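Long-range contact in response regulator receiver protein (PDB 4XLT), which probably acts as a phosphoryl-accepting receiver in phosphorelay signalling, as CheY-like response regulators do: residues V56-Q62 and I86-S92. Numbering follows the deposited sequence.
Sequences VILLDLQ and IRLFMIS
V56-D60 and I86-S92 are extended, parallel neighbouring strands, with axes 4.5 Å apart at 34°. V56 pairs with R87, and the register runs on in step to D60 with I91. Four backbone hydrogen bonds join the strands: I57 N to R87 O (3.0 Å), F89 N to I57 O (2.8 Å), L59 N to F89 O (2.8 Å) and I91 N to L59 O (2.7 Å). A fifth, L61 N to I91 O (2.9 Å), carries the ladder one residue past D60.

On one face, I57, in rotamer m,t, sets CG2 3.5 Å from L88 CD1, and L59 CD2 lies 4.0 Å from SE of selenomethionine M90. V56, L58, D60, R87, F89 and I91 point to the other face; V56 CG1 is 3.9 Å from F89 CD1.

D60, the predicted phosphorylation site, ends its strand, as in CheY-like receivers. It is unphosphorylated here, and OD1 forms a salt bridge with K115.

The pair is central in the five-stranded parallel sheet, between strands 4-9 and 109-114. Helix 68-75 packs on L59, L61, I86 and M90.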
loop_
_atom_site.group_PDB
_atom_site.type_symbol
_atom_site.label_atom_id
_atom_site.label_comp_id
_atom_site.label_asym_id
_atom_site.label_seq_id
_atom_site.Cartn_x
_atom_site.Cartn_y
_atom_site.Cartn_z
ATOM N N VAL A 56 4.529 -14.203 7.325
ATOM C CA VAL A 56 5.485 -14.465 6.262
ATOM C C VAL A 56 4.931 -15.534 5.321
ATOM O O VAL A 56 4.479 -16.586 5.767
ATOM C CB VAL A 56 6.848 -14.920 6.828
ATOM C CG1 VAL A 56 7.824 -15.218 5.699
ATOM C CG2 VAL A 56 7.414 -13.864 7.759
ATOM N N ILE A 57 4.959 -15.258 4.022
ATOM C CA ILE A 57 4.516 -16.232 3.033
ATOM C C ILE A 57 5.681 -16.709 2.173
ATOM O O ILE A 57 6.347 -15.911 1.514
ATOM C CB ILE A 57 3.420 -15.659 2.119
ATOM C CG1 ILE A 57 2.203 -15.237 2.947
ATOM C CG2 ILE A 57 3.022 -16.685 1.067
ATOM C CD1 ILE A 57 1.020 -14.763 2.119
ATOM N N LEU A 58 5.921 -18.016 2.189
ATOM C CA LEU A 58 6.951 -18.621 1.356
ATOM C C LEU A 58 6.305 -19.285 0.148
ATOM O O LEU A 58 5.606 -20.290 0.273
ATOM C CB LEU A 58 7.772 -19.633 2.153
ATOM C CG LEU A 58 8.375 -19.121 3.462
ATOM C CD1 LEU A 58 9.242 -20.195 4.100
ATOM C CD2 LEU A 58 9.170 -17.842 3.240
ATOM N N LEU A 59 6.539 -18.707 -1.022
ATOM C CA LEU A 59 5.883 -19.149 -2.242
ATOM C C LEU A 59 6.874 -19.806 -3.196
ATOM O O LEU A 59 7.904 -19.222 -3.532
ATOM C CB LEU A 59 5.196 -17.964 -2.919
ATOM C CG LEU A 59 4.546 -18.226 -4.273
ATOM C CD1 LEU A 59 3.334 -19.125 -4.116
ATOM C CD2 LEU A 59 4.173 -16.912 -4.937
ATOM N N ASP A 60 6.569 -21.025 -3.627
ATOM C CA ASP A 60 7.451 -21.724 -4.552
ATOM C C ASP A 60 7.333 -21.145 -5.957
ATOM O O ASP A 60 6.245 -20.784 -6.403
ATOM C CB ASP A 60 7.149 -23.222 -4.574
ATOM C CG ASP A 60 7.974 -23.964 -5.608
ATOM O OD1 ASP A 60 9.190 -24.147 -5.388
ATOM O OD2 ASP A 60 7.405 -24.360 -6.646
ATOM N N LEU A 61 8.467 -21.062 -6.646
ATOM C CA LEU A 61 8.524 -20.494 -7.988
ATOM C C LEU A 61 7.909 -21.412 -9.049
ATOM O O LEU A 61 6.882 -21.085 -9.642
ATOM C CB LEU A 61 9.972 -20.170 -8.356
ATOM C CG LEU A 61 10.171 -19.457 -9.692
ATOM C CD1 LEU A 61 9.348 -18.184 -9.722
ATOM C CD2 LEU A 61 11.642 -19.157 -9.921
ATOM N N GLN A 62 8.543 -22.556 -9.291
ATOM C CA GLN A 62 8.056 -23.499 -10.297
ATOM C C GLN A 62 6.824 -24.250 -9.804
ATOM O O GLN A 62 6.923 -25.379 -9.322
ATOM C CB GLN A 62 9.148 -24.497 -10.691
ATOM C CG GLN A 62 10.213 -23.930 -11.618
ATOM C CD GLN A 62 11.234 -23.085 -10.887
ATOM O OE1 GLN A 62 11.492 -23.291 -9.701
ATOM N NE2 GLN A 62 11.823 -22.125 -11.593
ATOM N N ILE A 86 1.762 -8.517 5.703
ATOM C CA ILE A 86 2.381 -9.685 5.095
ATOM C C ILE A 86 3.696 -9.335 4.400
ATOM O O ILE A 86 3.826 -8.270 3.795
ATOM C CB ILE A 86 1.419 -10.339 4.080
ATOM C CG1 ILE A 86 0.139 -10.792 4.784
ATOM C CG2 ILE A 86 2.086 -11.506 3.358
ATOM C CD1 ILE A 86 -0.931 -11.312 3.848
ATOM N N ARG A 87 4.676 -10.227 4.523
ATOM C CA ARG A 87 5.906 -10.153 3.744
ATOM C C ARG A 87 6.032 -11.421 2.907
ATOM O O ARG A 87 6.160 -12.519 3.447
ATOM C CB ARG A 87 7.122 -9.985 4.649
ATOM C CG ARG A 87 7.039 -8.794 5.586
ATOM C CD ARG A 87 6.995 -7.471 4.839
ATOM N NE ARG A 87 6.945 -6.347 5.769
ATOM C CZ ARG A 87 5.827 -5.729 6.136
ATOM N NH1 ARG A 87 4.658 -6.112 5.637
ATOM N NH2 ARG A 87 5.879 -4.719 6.994
ATOM N N LEU A 88 5.989 -11.263 1.588
ATOM C CA LEU A 88 5.951 -12.396 0.670
ATOM C C LEU A 88 7.321 -12.672 0.043
ATOM O O LEU A 88 7.962 -11.770 -0.500
ATOM C CB LEU A 88 4.903 -12.140 -0.418
ATOM C CG LEU A 88 4.837 -13.062 -1.638
ATOM C CD1 LEU A 88 4.582 -14.492 -1.229
ATOM C CD2 LEU A 88 3.758 -12.588 -2.598
ATOM N N PHE A 89 7.768 -13.921 0.130
ATOM C CA PHE A 89 9.060 -14.313 -0.426
ATOM C C PHE A 89 8.914 -15.453 -1.423
ATOM O O PHE A 89 8.098 -16.357 -1.239
ATOM C CB PHE A 89 10.029 -14.721 0.689
ATOM C CG PHE A 89 10.356 -13.608 1.637
ATOM C CD1 PHE A 89 9.537 -13.341 2.722
ATOM C CD2 PHE A 89 11.476 -12.818 1.438
ATOM C CE1 PHE A 89 9.834 -12.306 3.591
ATOM C CE2 PHE A 89 11.774 -11.785 2.304
ATOM C CZ PHE A 89 10.953 -11.529 3.380
HETATM N N MSE A 90 9.712 -15.401 -2.481
HETATM C CA MSE A 90 9.733 -16.454 -3.485
HETATM C C MSE A 90 10.842 -17.453 -3.151
HETATM O O MSE A 90 11.951 -17.058 -2.797
HETATM C CB MSE A 90 9.938 -15.852 -4.880
HETATM C CG MSE A 90 9.770 -16.828 -6.036
HETATM SE SE MSE A 90 7.906 -17.201 -6.475
HETATM C CE MSE A 90 7.472 -15.549 -7.407
ATOM N N ILE A 91 10.543 -18.743 -3.242
ATOM C CA ILE A 91 11.557 -19.762 -2.990
ATOM C C ILE A 91 11.669 -20.721 -4.168
ATOM O O ILE A 91 10.675 -21.032 -4.825
ATOM C CB ILE A 91 11.265 -20.569 -1.705
ATOM C CG1 ILE A 91 9.881 -21.221 -1.778
ATOM C CG2 ILE A 91 11.384 -19.678 -0.472
ATOM C CD1 ILE A 91 9.565 -22.126 -0.606
ATOM N N SER A 92 12.887 -21.180 -4.438
ATOM C CA SER A 92 13.125 -22.076 -5.564
ATOM C C SER A 92 14.461 -22.803 -5.449
ATOM O O SER A 92 15.408 -22.294 -4.844
ATOM C CB SER A 92 13.074 -21.300 -6.880
ATOM O OG SER A 92 13.237 -22.168 -7.987
#